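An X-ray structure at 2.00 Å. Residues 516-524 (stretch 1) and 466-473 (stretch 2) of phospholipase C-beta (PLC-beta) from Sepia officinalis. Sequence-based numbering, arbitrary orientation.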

# COMPACT_ATOMS: atom_id res chain seq x y z
N ALA A 516 -22.44 -24.21 10.64
CA ALA A 516 -23.55 -23.24 10.71
C ALA A 516 -23.16 -21.80 10.36
O ALA A 516 -24.01 -21.03 9.92
CB ALA A 516 -24.19 -23.27 12.11
N LEU A 517 -21.90 -21.45 10.55
CA LEU A 517 -21.43 -20.09 10.26
C LEU A 517 -21.07 -19.87 8.79
O LEU A 517 -20.83 -18.74 8.37
CB LEU A 517 -20.23 -19.75 11.14
CG LEU A 517 -20.42 -19.93 12.65
CD1 LEU A 517 -19.14 -19.61 13.38
CD2 LEU A 517 -21.58 -19.07 13.18
N VAL A 518 -21.03 -20.95 8.00
CA VAL A 518 -20.61 -20.88 6.60
C VAL A 518 -21.83 -20.69 5.70
O VAL A 518 -22.86 -21.32 5.91
CB VAL A 518 -19.85 -22.15 6.17
CG1 VAL A 518 -19.37 -22.03 4.73
CG2 VAL A 518 -18.67 -22.40 7.11
N ASN A 519 -21.71 -19.80 4.72
CA ASN A 519 -22.80 -19.57 3.76
C ASN A 519 -22.29 -19.27 2.36
O ASN A 519 -22.30 -20.15 1.51
CB ASN A 519 -23.77 -18.49 4.27
CG ASN A 519 -23.07 -17.36 5.02
OD1 ASN A 519 -22.30 -16.61 4.44
ND2 ASN A 519 -23.36 -17.24 6.31
N TYR A 520 -21.83 -18.04 2.11
CA TYR A 520 -21.47 -17.62 0.75
C TYR A 520 -20.08 -18.06 0.32
O TYR A 520 -19.79 -18.08 -0.88
CB TYR A 520 -21.60 -16.10 0.61
CG TYR A 520 -23.03 -15.65 0.75
CD1 TYR A 520 -23.98 -15.97 -0.22
CD2 TYR A 520 -23.45 -14.93 1.86
CE1 TYR A 520 -25.29 -15.58 -0.09
CE2 TYR A 520 -24.76 -14.53 2.00
CZ TYR A 520 -25.68 -14.86 1.03
OH TYR A 520 -26.99 -14.46 1.16
N ILE A 521 -19.23 -18.41 1.27
CA ILE A 521 -17.85 -18.78 0.96
C ILE A 521 -17.63 -20.21 1.40
O ILE A 521 -16.90 -20.48 2.35
CB ILE A 521 -16.81 -17.85 1.64
CG1 ILE A 521 -17.25 -16.38 1.58
CG2 ILE A 521 -15.45 -18.03 0.97
CD1 ILE A 521 -17.38 -15.81 0.18
N GLN A 522 -18.27 -21.14 0.69
CA GLN A 522 -18.21 -22.55 1.05
C GLN A 522 -17.10 -23.24 0.27
O GLN A 522 -17.21 -23.40 -0.94
CB GLN A 522 -19.54 -23.24 0.79
CG GLN A 522 -19.57 -24.66 1.30
CD GLN A 522 -20.84 -25.40 0.93
OE1 GLN A 522 -21.87 -24.79 0.62
NE2 GLN A 522 -20.77 -26.73 0.95
N PRO A 523 -16.03 -23.68 0.96
CA PRO A 523 -14.95 -24.36 0.27
C PRO A 523 -15.32 -25.80 -0.06
O PRO A 523 -15.74 -26.54 0.83
CB PRO A 523 -13.80 -24.32 1.28
CG PRO A 523 -14.46 -24.27 2.61
CD PRO A 523 -15.84 -23.67 2.42
N VAL A 524 -15.18 -26.18 -1.32
CA VAL A 524 -15.48 -27.53 -1.77
C VAL A 524 -14.32 -28.08 -2.58
O VAL A 524 -13.51 -27.32 -3.14
CB VAL A 524 -16.77 -27.59 -2.64
CG1 VAL A 524 -17.97 -27.10 -1.84
CG2 VAL A 524 -16.60 -26.78 -3.92
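Stretch 2, residues 466-473: ILIKNKKM

Two segments of a chain can pack closely without pairing as a regular sheet, and the contact between residues 466-473 and 516-524 of this phospholipase C-beta illustrates how the join is then made: by side chains, by water, and by very few direct polar contacts. Stretch 2 begins as an extended strand, Ile-466 to Lys-469, and continues beyond it without a helical turn, its backbone angles remaining in the extended region through Met-473. It runs in the same general sense as stretch 1, since the nearest CA pairs ascend together: Val-518 CA lies 5.5 Å from Ile-468 CA, Ile-521 CA lies 5.2 Å from Lys-469 CA, and Pro-523 CA lies 5.9 Å from Lys-471 CA. The advance is uneven, because stretch 1 makes a turn around Asn-519 and Tyr-520 while stretch 2 stays stretched out. In all, 686 Å² is buried.

Lys-472 has the largest covered area, 100 Å². Its CA-to-CB bond points toward stretch 1, and its side chain, with chi angles m, t, p, p, bends so that NZ donates a hydrogen bond to the backbone O of Val-518 at 2.8 Å. This is the only direct hydrogen bond between the stretches. The aliphatic part of the lysine is used as well: CG lies 3.7 Å from Val-518 CB, and CD lies 3.5 Å from Gln-522 CD. A long side chain thus delivers its charge to a carbonyl while its methylenes supply packing.

Val-518, with 80 Å² covered, is the counterpart on stretch 1. Its CG2 methyl reaches 3.2 Å from Asn-470 O and 3.7 Å from Asn-470 CB, and stands 3.8 Å from Ile-468 O, so that this methyl packs largely against backbone. Asn-470 itself points away overall, and its ND2 donates to the O of Lys-471 at 2.8 Å, a bond that ties the side chain to its own stretch. Further along, Pro-523 sets CD 3.1 Å from Asn-470 O and CG 4.0 Å from Lys-469 CG.

Ile-468 and Ile-521 add to the contact along the strand of stretch 2. Ile-468 CG1 meets Leu-517 CB at 4.0 Å, while Ile-521 CG1 packs on Leu-467 CD2 at 3.7 Å; the same leucine methyl lies at the edge of the Tyr-520 ring. The backbone O of Ile-521 receives a CA-H...O contact from Lys-469 CA at 3.5 Å.

Water completes what the backbones do not do directly. Water 2 accepts from Ile-468 N at 2.9 Å and can donate to Leu-517 O at 2.7 Å. Water 1 lies 2.9 Å from Ile-468 O and accepts from Asn-519 N at 2.8 Å and Ile-521 N at 3.0 Å. Near the far end, water 3 accepts from Lys-472 N at 2.9 Å and donates to Pro-523 O at 2.8 Å. Solvent therefore links main-chain groups of the two stretches that make no direct hydrogen bond with each other.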

# COMPACT_ATOMS: atom_id res chain seq x y z
N ILE A 466 -18.12 -10.00 8.53
CA ILE A 466 -17.05 -10.99 8.52
C ILE A 466 -17.66 -12.31 8.07
O ILE A 466 -18.64 -12.78 8.66
CB ILE A 466 -16.43 -11.15 9.93
CG1 ILE A 466 -15.68 -9.87 10.32
CG2 ILE A 466 -15.48 -12.37 9.97
CD1 ILE A 466 -15.44 -9.74 11.81
N LEU A 467 -17.11 -12.88 7.00
CA LEU A 467 -17.57 -14.15 6.47
C LEU A 467 -16.60 -15.26 6.85
O LEU A 467 -15.38 -15.05 6.86
CB LEU A 467 -17.73 -14.09 4.95
CG LEU A 467 -18.95 -13.31 4.47
CD1 LEU A 467 -18.63 -11.83 4.43
CD2 LEU A 467 -19.39 -13.80 3.09
N ILE A 468 -17.15 -16.43 7.15
CA ILE A 468 -16.36 -17.58 7.55
C ILE A 468 -16.27 -18.57 6.41
O ILE A 468 -17.29 -19.05 5.92
CB ILE A 468 -16.97 -18.32 8.76
CG1 ILE A 468 -17.21 -17.36 9.93
CG2 ILE A 468 -16.04 -19.46 9.19
CD1 ILE A 468 -15.97 -16.65 10.41
N LYS A 469 -15.04 -18.88 6.01
CA LYS A 469 -14.76 -19.92 5.03
C LYS A 469 -14.27 -21.15 5.78
O LYS A 469 -13.16 -21.17 6.32
CB LYS A 469 -13.72 -19.44 4.02
CG LYS A 469 -13.15 -20.53 3.10
CD LYS A 469 -11.98 -20.00 2.28
CE LYS A 469 -11.10 -21.13 1.75
NZ LYS A 469 -10.49 -21.96 2.84
N ASN A 470 -15.11 -22.17 5.82
CA ASN A 470 -14.83 -23.42 6.51
C ASN A 470 -15.66 -24.52 5.87
O ASN A 470 -16.72 -24.25 5.31
CB ASN A 470 -15.18 -23.30 8.00
CG ASN A 470 -14.66 -24.46 8.83
OD1 ASN A 470 -13.58 -24.38 9.42
ND2 ASN A 470 -15.43 -25.54 8.91
N LYS A 471 -15.18 -25.76 5.95
CA LYS A 471 -15.94 -26.90 5.45
C LYS A 471 -17.32 -26.90 6.11
O LYS A 471 -17.46 -26.50 7.27
CB LYS A 471 -15.22 -28.22 5.77
CG LYS A 471 -13.94 -28.45 4.98
CD LYS A 471 -13.06 -29.51 5.62
CE LYS A 471 -13.66 -30.90 5.54
NZ LYS A 471 -12.68 -31.95 5.97
N LYS A 472 -18.33 -27.29 5.34
CA LYS A 472 -19.66 -27.51 5.89
C LYS A 472 -19.81 -28.99 6.19
O LYS A 472 -18.94 -29.79 5.84
CB LYS A 472 -20.75 -27.02 4.93
CG LYS A 472 -20.91 -25.49 4.93
CD LYS A 472 -22.16 -25.02 4.19
CE LYS A 472 -23.41 -25.11 5.05
NZ LYS A 472 -23.46 -24.07 6.12
N MET A 473 -20.91 -29.36 6.85
CA MET A 473 -21.12 -30.75 7.25
C MET A 473 -21.21 -31.68 6.05
O MET A 473 -21.85 -31.36 5.04
CB MET A 473 -22.37 -30.88 8.13
CG MET A 473 -22.18 -30.33 9.54
SD MET A 473 -22.95 -31.34 10.80
CE MET A 473 -21.95 -32.83 10.69
O HOH W 1 -19.48 -18.14 4.29
O HOH W 2 -20.02 -16.58 7.00
O HOH W 3 -17.89 -27.46 2.43